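Local coordinates for protein RNA-dependent RNA Polymerase (Bombyx mori cytoplasmic polyhedrosis virus, PDB 6TZ0) that synthesises viral RNA from an RNA template, probably making fully conservative plus strands and, after core assembly, complementary minus strands, at residues Q258-N263 with R317-S322; G265-P270 with K284-P289; T324-A329 with Y1042-Y1047; Y534-R539 with Q725-G730. One frame throughout, in Å; residues are numbered along the deposited sequence.

Interaction 1: residues Q258-N263 with R317-S322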
loop_
_atom_site.group_PDB
_atom_site.type_symbol
_atom_site.label_atom_id
_atom_site.label_comp_id
_atom_site.label_asym_id
_atom_site.label_seq_id
_atom_site.Cartn_x
_atom_site.Cartn_y
_atom_site.Cartn_z
ATOM N N GLN A 258 -8.944 30.379 9.831
ATOM C CA GLN A 258 -10.060 30.273 10.754
ATOM C C GLN A 258 -10.229 31.560 11.552
ATOM O O GLN A 258 -11.353 32.038 11.737
ATOM C CB GLN A 258 -9.832 29.070 11.661
ATOM C CG GLN A 258 -11.000 28.652 12.494
ATOM C CD GLN A 258 -10.713 27.372 13.223
ATOM O OE1 GLN A 258 -9.598 26.864 13.179
ATOM N NE2 GLN A 258 -11.718 26.821 13.867
ATOM N N GLU A 259 -9.120 32.168 11.976
ATOM C CA GLU A 259 -9.186 33.466 12.640
ATOM C C GLU A 259 -9.605 34.573 11.684
ATOM O O GLU A 259 -10.349 35.482 12.077
ATOM C CB GLU A 259 -7.836 33.796 13.266
ATOM C CG GLU A 259 -7.816 35.076 14.062
ATOM C CD GLU A 259 -6.466 35.352 14.664
ATOM O OE1 GLU A 259 -5.556 34.521 14.475
ATOM O OE2 GLU A 259 -6.308 36.402 15.318
ATOM N N ALA A 260 -9.147 34.506 10.432
ATOM C CA ALA A 260 -9.564 35.493 9.439
ATOM C C ALA A 260 -11.064 35.420 9.173
ATOM O O ALA A 260 -11.749 36.451 9.136
ATOM C CB ALA A 260 -8.785 35.291 8.143
ATOM N N LEU A 261 -11.592 34.208 9.029
ATOM C CA LEU A 261 -13.010 34.019 8.778
ATOM C C LEU A 261 -13.845 34.330 10.013
ATOM O O LEU A 261 -15.008 34.723 9.883
ATOM C CB LEU A 261 -13.245 32.588 8.306
ATOM C CG LEU A 261 -14.560 32.210 7.636
ATOM C CD1 LEU A 261 -14.688 32.906 6.294
ATOM C CD2 LEU A 261 -14.587 30.725 7.460
ATOM N N HIS A 262 -13.270 34.164 11.208
ATOM C CA HIS A 262 -13.890 34.676 12.427
ATOM C C HIS A 262 -14.031 36.192 12.388
ATOM O O HIS A 262 -15.103 36.731 12.676
ATOM C CB HIS A 262 -13.073 34.258 13.643
ATOM C CG HIS A 262 -13.480 34.944 14.907
ATOM N ND1 HIS A 262 -14.642 34.644 15.579
ATOM C CD2 HIS A 262 -12.877 35.923 15.621
ATOM C CE1 HIS A 262 -14.740 35.406 16.652
ATOM N NE2 HIS A 262 -13.680 36.190 16.701
ATOM N N ASN A 263 -12.955 36.897 12.034
ATOM C CA ASN A 263 -13.019 38.356 12.006
ATOM C C ASN A 263 -13.819 38.911 10.835
ATOM O O ASN A 263 -14.113 40.109 10.842
ATOM C CB ASN A 263 -11.617 38.962 11.996
ATOM C CG ASN A 263 -10.959 38.927 13.356
ATOM O OD1 ASN A 263 -11.600 39.179 14.372
ATOM N ND2 ASN A 263 -9.673 38.627 13.382
ATOM N N ARG A 317 -1.898 41.235 7.052
ATOM C CA ARG A 317 -2.643 41.947 6.018
ATOM C C ARG A 317 -3.890 41.182 5.591
ATOM O O ARG A 317 -4.956 41.775 5.397
ATOM C CB ARG A 317 -1.724 42.179 4.823
ATOM C CG ARG A 317 -2.321 42.958 3.694
ATOM C CD ARG A 317 -1.299 43.148 2.594
ATOM N NE ARG A 317 -1.860 43.886 1.475
ATOM C CZ ARG A 317 -1.880 45.211 1.403
ATOM N NH1 ARG A 317 -2.422 45.811 0.358
ATOM N NH2 ARG A 317 -1.367 45.937 2.383
ATOM N N ALA A 318 -3.772 39.862 5.439
ATOM C CA ALA A 318 -4.927 39.040 5.083
ATOM C C ALA A 318 -5.929 38.949 6.228
ATOM O O ALA A 318 -7.137 38.838 5.992
ATOM C CB ALA A 318 -4.465 37.646 4.674
ATOM N N LEU A 319 -5.444 38.965 7.470
ATOM C CA LEU A 319 -6.322 39.008 8.637
ATOM C C LEU A 319 -7.127 40.299 8.682
ATOM O O LEU A 319 -8.290 40.300 9.096
ATOM C CB LEU A 319 -5.505 38.861 9.922
ATOM C CG LEU A 319 -5.345 37.526 10.647
ATOM C CD1 LEU A 319 -6.678 37.141 11.214
ATOM C CD2 LEU A 319 -4.822 36.424 9.758
ATOM N N ARG A 320 -6.526 41.414 8.265
ATOM C CA ARG A 320 -7.215 42.692 8.419
ATOM C C ARG A 320 -8.099 43.023 7.221
ATOM O O ARG A 320 -9.254 43.423 7.394
ATOM C CB ARG A 320 -6.204 43.803 8.662
ATOM C CG ARG A 320 -5.470 43.651 9.969
ATOM C CD ARG A 320 -6.423 43.844 11.124
ATOM N NE ARG A 320 -5.742 43.809 12.412
ATOM C CZ ARG A 320 -6.362 43.922 13.581
ATOM N NH1 ARG A 320 -5.670 43.882 14.711
ATOM N NH2 ARG A 320 -7.677 44.077 13.620
ATOM N N LEU A 321 -7.589 42.866 6.001
ATOM C CA LEU A 321 -8.224 43.438 4.820
ATOM C C LEU A 321 -9.241 42.512 4.163
ATOM O O LEU A 321 -9.632 42.756 3.018
ATOM C CB LEU A 321 -7.166 43.846 3.798
ATOM C CG LEU A 321 -6.239 44.994 4.179
ATOM C CD1 LEU A 321 -5.220 45.215 3.087
ATOM C CD2 LEU A 321 -7.032 46.255 4.431
ATOM N N SER A 322 -9.686 41.471 4.851
ATOM C CA SER A 322 -10.686 40.559 4.315
ATOM C C SER A 322 -12.063 40.955 4.830
ATOM O O SER A 322 -12.227 41.253 6.018
ATOM C CB SER A 322 -10.363 39.115 4.691
ATOM O OG SER A 322 -10.403 38.937 6.093
#
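Leu-319 pushes its CD1 methyl into the surface of helix 257-264, where it overlaps Glu-259, Ala-260 and Asn-263 at once. The methyl lies 3.7 Å from Glu-259 CG and equally close, 3.7 Å, to the backbone N of Ala-260, while the Ala-260 CB is 4.2 Å from the same CD1. Glu-259 has its CG anti to the backbone N (chi1 -176°) and the chain is extended beyond it; this side chain crosses that of Leu-319 at about a right angle. The carboxylate is committed to another partner, a salt bridge from OE2 to Arg-300, and it is mainly the methylene chain that meets the leucine. Asn-263, one turn further along, brings its ND2 to 4.0 Å from Leu-319 CD1.

The small side chain of Ala-260 fits the closeness of the two backbones, whose CA atoms at Ala-260 and Leu-319 are 4.8 Å apart. Beyond the last turn of helix 309-320, Ser-322 also faces Ala-260. Its OG turns back in a weak hydrogen bond to Ala-318 O (3.3 Å) and stands 4.2 Å from Ala-260 O, and no hydrogen bond crosses between the two segments.

The contact is thus held by van der Waals packing. Leu-319 also touches Trp-256, and the i, i+3, i+4, i+7 spacing of Trp-256, Glu-259, Ala-260 and Asn-263 resembles a knobs-into-holes site, with Leu-319 in the place of the knob. It is a close helix-helix contact between helices 257-264 and 309-320, which flank hairpin 266-272/278-285 in the chain.

Interaction 2: residues G265-P270 with K284-P289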
loop_
_atom_site.group_PDB
_atom_site.type_symbol
_atom_site.label_atom_id
_atom_site.label_comp_id
_atom_site.label_asym_id
_atom_site.label_seq_id
_atom_site.Cartn_x
_atom_site.Cartn_y
_atom_site.Cartn_z
ATOM N N GLY A 265 -16.989 37.963 10.206
ATOM C CA GLY A 265 -18.224 38.214 10.919
ATOM C C GLY A 265 -19.484 37.715 10.255
ATOM O O GLY A 265 -20.233 36.964 10.885
ATOM N N ARG A 266 -19.749 38.093 9.011
ATOM C CA ARG A 266 -20.961 37.678 8.323
ATOM C C ARG A 266 -20.584 37.122 6.965
ATOM O O ARG A 266 -19.681 37.639 6.307
ATOM C CB ARG A 266 -21.944 38.840 8.139
ATOM C CG ARG A 266 -22.525 39.400 9.415
ATOM C CD ARG A 266 -23.512 38.428 10.030
ATOM N NE ARG A 266 -24.182 38.991 11.198
ATOM C CZ ARG A 266 -23.741 38.871 12.445
ATOM N NH1 ARG A 266 -22.622 38.208 12.698
ATOM N NH2 ARG A 266 -24.420 39.417 13.444
ATOM N N ALA A 267 -21.282 36.075 6.545
ATOM C CA ALA A 267 -21.103 35.556 5.202
ATOM C C ALA A 267 -22.454 35.124 4.666
ATOM O O ALA A 267 -23.243 34.507 5.383
ATOM C CB ALA A 267 -20.121 34.384 5.166
ATOM N N THR A 268 -22.714 35.464 3.413
ATOM C CA THR A 268 -23.890 34.987 2.702
ATOM C C THR A 268 -23.474 33.804 1.824
ATOM O O THR A 268 -22.788 33.968 0.812
ATOM C CB THR A 268 -24.562 36.133 1.940
ATOM O OG1 THR A 268 -25.572 35.628 1.057
ATOM C CG2 THR A 268 -23.569 37.045 1.222
ATOM N N VAL A 269 -23.865 32.610 2.247
ATOM C CA VAL A 269 -23.317 31.354 1.744
ATOM C C VAL A 269 -24.463 30.595 1.083
ATOM O O VAL A 269 -25.635 30.862 1.379
ATOM C CB VAL A 269 -22.661 30.530 2.875
ATOM C CG1 VAL A 269 -21.609 31.346 3.555
ATOM C CG2 VAL A 269 -23.695 30.075 3.884
ATOM N N PRO A 270 -24.173 29.665 0.174
ATOM C CA PRO A 270 -25.245 28.831 -0.381
ATOM C C PRO A 270 -25.681 27.748 0.599
ATOM O O PRO A 270 -25.007 27.444 1.581
ATOM C CB PRO A 270 -24.616 28.224 -1.638
ATOM C CG PRO A 270 -23.179 28.240 -1.378
ATOM C CD PRO A 270 -22.917 29.476 -0.574
ATOM N N LYS A 284 -25.339 34.031 7.428
ATOM C CA LYS A 284 -25.017 33.468 8.725
ATOM C C LYS A 284 -23.868 34.236 9.359
ATOM O O LYS A 284 -23.210 35.057 8.720
ATOM C CB LYS A 284 -24.653 31.988 8.595
ATOM C CG LYS A 284 -23.352 31.738 7.869
ATOM C CD LYS A 284 -23.113 30.262 7.652
ATOM C CE LYS A 284 -22.875 29.526 8.953
ATOM N NZ LYS A 284 -21.622 29.925 9.624
ATOM N N THR A 285 -23.628 33.959 10.634
ATOM C CA THR A 285 -22.462 34.483 11.328
ATOM C C THR A 285 -21.311 33.501 11.183
ATOM O O THR A 285 -21.527 32.291 11.069
ATOM C CB THR A 285 -22.759 34.763 12.804
ATOM O OG1 THR A 285 -21.586 35.296 13.432
ATOM C CG2 THR A 285 -23.209 33.519 13.543
ATOM N N THR A 286 -20.090 34.028 11.133
ATOM C CA THR A 286 -18.898 33.202 11.016
ATOM C C THR A 286 -17.985 33.353 12.219
ATOM O O THR A 286 -16.815 32.970 12.157
ATOM C CB THR A 286 -18.135 33.521 9.730
ATOM O OG1 THR A 286 -17.769 34.905 9.708
ATOM C CG2 THR A 286 -18.971 33.195 8.517
ATOM N N SER A 287 -18.497 33.919 13.304
ATOM C CA SER A 287 -17.753 33.960 14.550
ATOM C C SER A 287 -17.644 32.558 15.135
ATOM O O SER A 287 -18.484 31.697 14.873
ATOM C CB SER A 287 -18.434 34.899 15.537
ATOM O OG SER A 287 -19.717 34.420 15.881
ATOM N N GLU A 288 -16.612 32.332 15.927
ATOM C CA GLU A 288 -16.272 31.018 16.443
ATOM C C GLU A 288 -16.584 30.925 17.931
ATOM O O GLU A 288 -16.672 31.946 18.618
ATOM C CB GLU A 288 -14.785 30.736 16.196
ATOM C CG GLU A 288 -14.395 30.688 14.729
ATOM C CD GLU A 288 -15.012 29.530 13.979
ATOM O OE1 GLU A 288 -15.214 28.459 14.585
ATOM O OE2 GLU A 288 -15.298 29.689 12.777
ATOM N N PRO A 289 -16.780 29.717 18.463
ATOM C CA PRO A 289 -16.980 29.568 19.909
ATOM C C PRO A 289 -15.707 29.864 20.687
ATOM O O PRO A 289 -14.619 30.006 20.130
ATOM C CB PRO A 289 -17.393 28.105 20.060
ATOM C CG PRO A 289 -17.927 27.726 18.741
ATOM C CD PRO A 289 -17.110 28.470 17.748
#
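Arg-266 and Thr-285 project from one face of a two-stranded antiparallel sheet, Ala-267 and Lys-284 from the other. On the first face the Arg-266 chain bends at chi2, and its NH1 lies beside Thr-285, but obliquely and at too poor an angle to bond to its OG1. NH1 is instead spent on its own neighbour, Gly-265 O, at 3.2 Å. Thr-286 N reaches the same oxygen across the strands at 2.9 Å with an N-H...O angle of 163°, and the two donors come from opposite faces of the carbonyl plane.

On the second face Lys-284 runs over Val-269, its CD 3.8 Å from Val-269 CG2. Bends at chi3 (-67°) and chi4 (-66°) then fold CE and NZ back, and NZ donates to Thr-285 O at 2.8 Å. Thr-286 lays its CG2 against Ala-267 CB (3.7 Å), while its OG1 is bonded to Leu-261 O in the preceding helix. The strands themselves are paired at Ala-267 and Lys-284, with Ala-267 N to Lys-284 O at 3.1 Å and Lys-284 N to Ala-267 O at 3.0 Å.

Gripped by a guanidinium and a backbone N-H, Gly-265 O is probably polarised. Both long cationic side chains thus end on main-chain carbonyls, Gly-265 O just ahead of the hairpin and Thr-285 O within it, which would partly offset their charge.

Interaction 3: residues T324-A329 with Y1042-Y1047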
loop_
_atom_site.group_PDB
_atom_site.type_symbol
_atom_site.label_atom_id
_atom_site.label_comp_id
_atom_site.label_asym_id
_atom_site.label_seq_id
_atom_site.Cartn_x
_atom_site.Cartn_y
_atom_site.Cartn_z
ATOM N N THR A 324 -15.209 39.527 2.884
ATOM C CA THR A 324 -16.114 38.461 2.494
ATOM C C THR A 324 -15.456 37.119 2.780
ATOM O O THR A 324 -14.313 37.046 3.228
ATOM C CB THR A 324 -16.494 38.591 1.019
ATOM O OG1 THR A 324 -15.322 38.472 0.208
ATOM C CG2 THR A 324 -17.134 39.934 0.756
ATOM N N GLN A 325 -16.200 36.044 2.528
ATOM C CA GLN A 325 -15.607 34.715 2.594
ATOM C C GLN A 325 -14.675 34.477 1.414
ATOM O O GLN A 325 -13.676 33.752 1.541
ATOM C CB GLN A 325 -16.713 33.662 2.632
ATOM C CG GLN A 325 -16.241 32.239 2.841
ATOM C CD GLN A 325 -17.371 31.254 2.752
ATOM O OE1 GLN A 325 -18.508 31.635 2.520
ATOM N NE2 GLN A 325 -17.064 29.981 2.891
ATOM N N ASN A 326 -14.967 35.105 0.272
ATOM C CA ASN A 326 -14.122 34.940 -0.902
ATOM C C ASN A 326 -12.774 35.613 -0.715
ATOM O O ASN A 326 -11.784 35.177 -1.309
ATOM C CB ASN A 326 -14.814 35.491 -2.143
ATOM C CG ASN A 326 -16.097 34.771 -2.450
ATOM O OD1 ASN A 326 -16.252 33.602 -2.114
ATOM N ND2 ASN A 326 -17.012 35.447 -3.128
ATOM N N ASP A 327 -12.714 36.646 0.126
ATOM C CA ASP A 327 -11.441 37.283 0.437
ATOM C C ASP A 327 -10.522 36.330 1.184
ATOM O O ASP A 327 -9.334 36.203 0.855
ATOM C CB ASP A 327 -11.675 38.547 1.256
ATOM C CG ASP A 327 -12.344 39.630 0.462
ATOM O OD1 ASP A 327 -12.266 39.583 -0.780
ATOM O OD2 ASP A 327 -12.916 40.553 1.072
ATOM N N VAL A 328 -11.072 35.631 2.176
ATOM C CA VAL A 328 -10.308 34.660 2.943
ATOM C C VAL A 328 -9.914 33.485 2.065
ATOM O O VAL A 328 -8.800 32.963 2.185
ATOM C CB VAL A 328 -11.122 34.216 4.171
ATOM C CG1 VAL A 328 -10.322 33.268 5.048
ATOM C CG2 VAL A 328 -11.575 35.419 4.945
ATOM N N ALA A 329 -10.784 33.099 1.126
ATOM C CA ALA A 329 -10.462 32.020 0.197
ATOM C C ALA A 329 -9.308 32.392 -0.727
ATOM O O ALA A 329 -8.410 31.573 -0.971
ATOM C CB ALA A 329 -11.697 31.658 -0.623
ATOM N N TYR A 1042 -23.382 34.835 -4.493
ATOM C CA TYR A 1042 -22.716 35.194 -3.253
ATOM C C TYR A 1042 -21.838 34.019 -2.860
ATOM O O TYR A 1042 -22.339 32.889 -2.786
ATOM C CB TYR A 1042 -23.733 35.441 -2.142
ATOM C CG TYR A 1042 -24.810 36.451 -2.442
ATOM C CD1 TYR A 1042 -24.582 37.809 -2.293
ATOM C CD2 TYR A 1042 -26.071 36.036 -2.859
ATOM C CE1 TYR A 1042 -25.575 38.727 -2.555
ATOM C CE2 TYR A 1042 -27.069 36.945 -3.127
ATOM C CZ TYR A 1042 -26.814 38.289 -2.974
ATOM O OH TYR A 1042 -27.806 39.201 -3.242
ATOM N N SER A 1043 -20.545 34.281 -2.613
ATOM C CA SER A 1043 -19.597 33.294 -2.085
ATOM C C SER A 1043 -19.470 32.057 -2.961
ATOM O O SER A 1043 -20.067 31.026 -2.640
ATOM C CB SER A 1043 -19.949 32.877 -0.654
ATOM O OG SER A 1043 -19.713 33.932 0.254
ATOM N N ASN A 1044 -18.804 32.206 -4.109
ATOM C CA ASN A 1044 -18.661 31.151 -5.108
ATOM C C ASN A 1044 -18.155 29.834 -4.531
ATOM O O ASN A 1044 -17.317 29.811 -3.633
ATOM C CB ASN A 1044 -17.720 31.612 -6.220
ATOM C CG ASN A 1044 -16.368 32.067 -5.714
ATOM O OD1 ASN A 1044 -16.137 32.175 -4.523
ATOM N ND2 ASN A 1044 -15.442 32.283 -6.635
ATOM N N LEU A 1045 -18.698 28.735 -5.035
ATOM C CA LEU A 1045 -18.414 27.422 -4.487
ATOM C C LEU A 1045 -17.251 26.721 -5.175
ATOM O O LEU A 1045 -17.056 25.520 -4.966
ATOM C CB LEU A 1045 -19.691 26.578 -4.505
ATOM C CG LEU A 1045 -20.587 26.494 -5.737
ATOM C CD1 LEU A 1045 -20.170 25.404 -6.663
ATOM C CD2 LEU A 1045 -22.009 26.269 -5.293
ATOM N N ALA A 1046 -16.471 27.452 -5.969
ATOM C CA ALA A 1046 -15.169 27.020 -6.454
ATOM C C ALA A 1046 -14.376 28.270 -6.795
ATOM O O ALA A 1046 -14.942 29.356 -6.944
ATOM C CB ALA A 1046 -15.276 26.095 -7.667
ATOM N N TYR A 1047 -13.052 28.120 -6.914
ATOM C CA TYR A 1047 -12.231 29.282 -7.242
ATOM C C TYR A 1047 -12.428 29.752 -8.675
ATOM O O TYR A 1047 -12.147 30.917 -8.967
ATOM C CB TYR A 1047 -10.745 29.017 -6.999
ATOM C CG TYR A 1047 -10.326 29.004 -5.554
ATOM C CD1 TYR A 1047 -10.308 30.172 -4.817
ATOM C CD2 TYR A 1047 -9.891 27.839 -4.946
ATOM C CE1 TYR A 1047 -9.922 30.174 -3.505
ATOM C CE2 TYR A 1047 -9.499 27.832 -3.632
ATOM C CZ TYR A 1047 -9.516 29.002 -2.918
ATOM O OH TYR A 1047 -9.116 29.008 -1.605
#
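A capped helix start meets an irregular C-terminal loop here: Gln-325, Asn-326 and Ala-329, on the first turns of helix 325-339, touch Ser-1043, Asn-1044 and Tyr-1047. The cap is a capping box, in which Asp-327 N donates to Thr-324 OG1 (3.2 Å) and Thr-324 N returns a bond to Asp-327 OD2 (3.1 Å). One turn after Gln-325, Tyr-1047 OH donates to Ala-329 O at 2.7 Å, coming from above the carbonyl plane with a C=O...O angle of 119°. That carbonyl lies at the edge of the tyrosine ring, near the ring plane, and Ala-329 CB packs on Tyr-1047 CE1 at 3.7 Å. The Asn-326 side chain lies against the backbone of Ser-1043, its CG 3.8 Å from Ser-1043 CA, and its amide plane is turned 68° from that of Asn-1044. Ser-1043 OG comes within 3.8 Å of Gln-325 CB, but its hydrogen bond goes to Thr-268 O.

Strand 266-272 therefore borders the contact: Ser-1043 bonds to it, and Gln-325 touches Ala-267 and Val-269. Val-328 packs against helix 257-264, and both Val-328 and Ala-329 touch Trp-733 of strand 732-733.

Interaction 4: residues Y534-R539 with Q725-G730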
loop_
_atom_site.group_PDB
_atom_site.type_symbol
_atom_site.label_atom_id
_atom_site.label_comp_id
_atom_site.label_asym_id
_atom_site.label_seq_id
_atom_site.Cartn_x
_atom_site.Cartn_y
_atom_site.Cartn_z
ATOM N N TYR A 534 -23.658 19.217 2.549
ATOM C CA TYR A 534 -24.920 19.238 3.281
ATOM C C TYR A 534 -24.722 19.682 4.726
ATOM O O TYR A 534 -25.402 20.597 5.198
ATOM C CB TYR A 534 -25.591 17.868 3.234
ATOM C CG TYR A 534 -26.864 17.828 4.037
ATOM C CD1 TYR A 534 -27.992 18.506 3.607
ATOM C CD2 TYR A 534 -26.938 17.122 5.228
ATOM C CE1 TYR A 534 -29.148 18.488 4.330
ATOM C CE2 TYR A 534 -28.099 17.101 5.965
ATOM C CZ TYR A 534 -29.200 17.784 5.508
ATOM O OH TYR A 534 -30.367 17.765 6.225
ATOM N N TRP A 535 -23.796 19.054 5.446
ATOM C CA TRP A 535 -23.660 19.334 6.868
ATOM C C TRP A 535 -22.959 20.645 7.175
ATOM O O TRP A 535 -22.871 21.011 8.348
ATOM C CB TRP A 535 -22.917 18.210 7.587
ATOM C CG TRP A 535 -23.730 16.991 7.794
ATOM C CD1 TRP A 535 -23.634 15.820 7.118
ATOM C CD2 TRP A 535 -24.793 16.831 8.732
ATOM N NE1 TRP A 535 -24.562 14.927 7.587
ATOM C CE2 TRP A 535 -25.291 15.528 8.578
ATOM C CE3 TRP A 535 -25.375 17.665 9.688
ATOM C CZ2 TRP A 535 -26.338 15.036 9.344
ATOM C CZ3 TRP A 535 -26.409 17.176 10.447
ATOM C CH2 TRP A 535 -26.882 15.875 10.272
ATOM N N THR A 536 -22.450 21.358 6.182
ATOM C CA THR A 536 -21.884 22.663 6.462
ATOM C C THR A 536 -22.876 23.778 6.142
ATOM O O THR A 536 -22.668 24.924 6.551
ATOM C CB THR A 536 -20.573 22.837 5.686
ATOM O OG1 THR A 536 -19.881 21.587 5.666
ATOM C CG2 THR A 536 -19.657 23.762 6.436
ATOM N N SER A 537 -23.976 23.448 5.466
ATOM C CA SER A 537 -25.117 24.340 5.297
ATOM C C SER A 537 -26.062 24.322 6.487
ATOM O O SER A 537 -27.101 24.987 6.441
ATOM C CB SER A 537 -25.902 23.966 4.039
ATOM O OG SER A 537 -25.143 24.180 2.867
ATOM N N GLN A 538 -25.739 23.577 7.536
ATOM C CA GLN A 538 -26.607 23.443 8.689
ATOM C C GLN A 538 -26.208 24.433 9.772
ATOM O O GLN A 538 -25.133 25.031 9.745
ATOM C CB GLN A 538 -26.548 22.021 9.233
ATOM C CG GLN A 538 -26.923 20.973 8.211
ATOM C CD GLN A 538 -28.336 21.121 7.731
ATOM O OE1 GLN A 538 -29.237 21.387 8.516
ATOM N NE2 GLN A 538 -28.538 20.977 6.431
ATOM N N ARG A 539 -27.090 24.592 10.745
ATOM C CA ARG A 539 -26.867 25.484 11.868
ATOM C C ARG A 539 -26.837 24.688 13.162
ATOM O O ARG A 539 -27.335 23.562 13.227
ATOM C CB ARG A 539 -27.943 26.566 11.913
ATOM C CG ARG A 539 -29.338 26.030 11.943
ATOM C CD ARG A 539 -30.326 27.158 11.871
ATOM N NE ARG A 539 -30.279 27.974 13.075
ATOM C CZ ARG A 539 -30.833 29.173 13.180
ATOM N NH1 ARG A 539 -31.475 29.697 12.147
ATOM N NH2 ARG A 539 -30.741 29.848 14.315
ATOM N N GLN A 725 -9.642 17.515 0.893
ATOM C CA GLN A 725 -10.678 18.320 0.255
ATOM C C GLN A 725 -11.328 19.167 1.334
ATOM O O GLN A 725 -11.972 18.635 2.240
ATOM C CB GLN A 725 -11.695 17.442 -0.467
ATOM C CG GLN A 725 -11.179 16.924 -1.789
ATOM C CD GLN A 725 -12.082 15.895 -2.418
ATOM O OE1 GLN A 725 -12.966 15.348 -1.768
ATOM N NE2 GLN A 725 -11.892 15.656 -3.705
ATOM N N LEU A 726 -11.141 20.476 1.245
ATOM C CA LEU A 726 -11.626 21.418 2.241
ATOM C C LEU A 726 -12.971 21.980 1.811
ATOM O O LEU A 726 -13.117 22.456 0.684
ATOM C CB LEU A 726 -10.619 22.549 2.445
ATOM C CG LEU A 726 -10.995 23.706 3.362
ATOM C CD1 LEU A 726 -11.285 23.229 4.746
ATOM C CD2 LEU A 726 -9.881 24.722 3.396
ATOM N N VAL A 727 -13.946 21.921 2.712
ATOM C CA VAL A 727 -15.256 22.523 2.504
ATOM C C VAL A 727 -15.462 23.573 3.583
ATOM O O VAL A 727 -15.284 23.291 4.771
ATOM C CB VAL A 727 -16.382 21.474 2.531
ATOM C CG1 VAL A 727 -17.738 22.142 2.440
ATOM C CG2 VAL A 727 -16.208 20.483 1.394
ATOM N N VAL A 728 -15.793 24.794 3.166
ATOM C CA VAL A 728 -16.039 25.915 4.072
ATOM C C VAL A 728 -17.378 26.520 3.673
ATOM O O VAL A 728 -17.456 27.236 2.673
ATOM C CB VAL A 728 -14.931 26.975 4.017
ATOM C CG1 VAL A 728 -15.233 28.092 4.966
ATOM C CG2 VAL A 728 -13.579 26.383 4.341
ATOM N N ASN A 729 -18.426 26.242 4.454
ATOM C CA ASN A 729 -19.764 26.841 4.328
ATOM C C ASN A 729 -20.410 26.576 2.967
ATOM O O ASN A 729 -20.851 27.489 2.275
ATOM C CB ASN A 729 -19.733 28.341 4.628
ATOM C CG ASN A 729 -19.635 28.630 6.090
ATOM O OD1 ASN A 729 -20.303 27.999 6.896
ATOM N ND2 ASN A 729 -18.811 29.605 6.447
ATOM N N GLY A 730 -20.490 25.301 2.607
ATOM C CA GLY A 730 -21.108 24.934 1.348
ATOM C C GLY A 730 -20.271 25.239 0.131
ATOM O O GLY A 730 -20.804 25.322 -0.974
#
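The flat group that approaches across this contact is the Asn-729 amide, whose OD1 comes to 3.9 Å from Thr-536 O and 4.3 Å from Thr-536 CG2. Two rings lie on the helix side: Gln-538 NE2 sits 3.3 Å above one face of the Tyr-534 ring, displaced toward its rim, and Tyr-534 CD2 lies over the outer part of one face of Trp-535.

Thr-536 carries the contact itself. Its CG2, anti to the backbone N, points at the opposite main chain and meets Asn-729 N at 3.4 Å, while its CB is 3.9 Å from Gly-730 N. The hydroxyl branch takes another course: OG1 touches Val-727 CG1 at 3.9 Å but is hydrogen-bonded to Met-532 O of helix 530-535. No hydrogen bond joins the segments. Positive phi at Gly-730 (74°) favours glycine, and Ser-537 OG lies 4.4 Å from its CA.

Strand 725-727 is the middle one of three, between 720-722 and 732-733, and Ile-720 touches both Thr-536 and Val-727. Trp-272, at the end of strand 266-272, bonds to Ser-537 OG through N and to Gly-730 O through NE1, tying both sides to the hairpin, while Trp-535 packs on strand 682-687.

In the fold
The four contacts form one cluster at the junction of the N-terminal region, the polymerase domain and the C-terminal region. Interaction 2 has its centre 12 Å from those of interactions 3 and 4 and 13 Å from that of interaction 1, while interactions 1 and 4 are 19 Å apart. Hairpin 266-272/278-285 lies within the chain span bridged by interaction 1. Helix 325-339 comes next after helix 309-320, and its partner loop comes only after more than 700 residues, a span that includes interaction 4. Gln-325 touches Leu-261, Val-269 and Val-728, linking all four. Interaction 4, away from the metal-binding residues, touches the other three, so the terminal regions pack against the polymerase domain here.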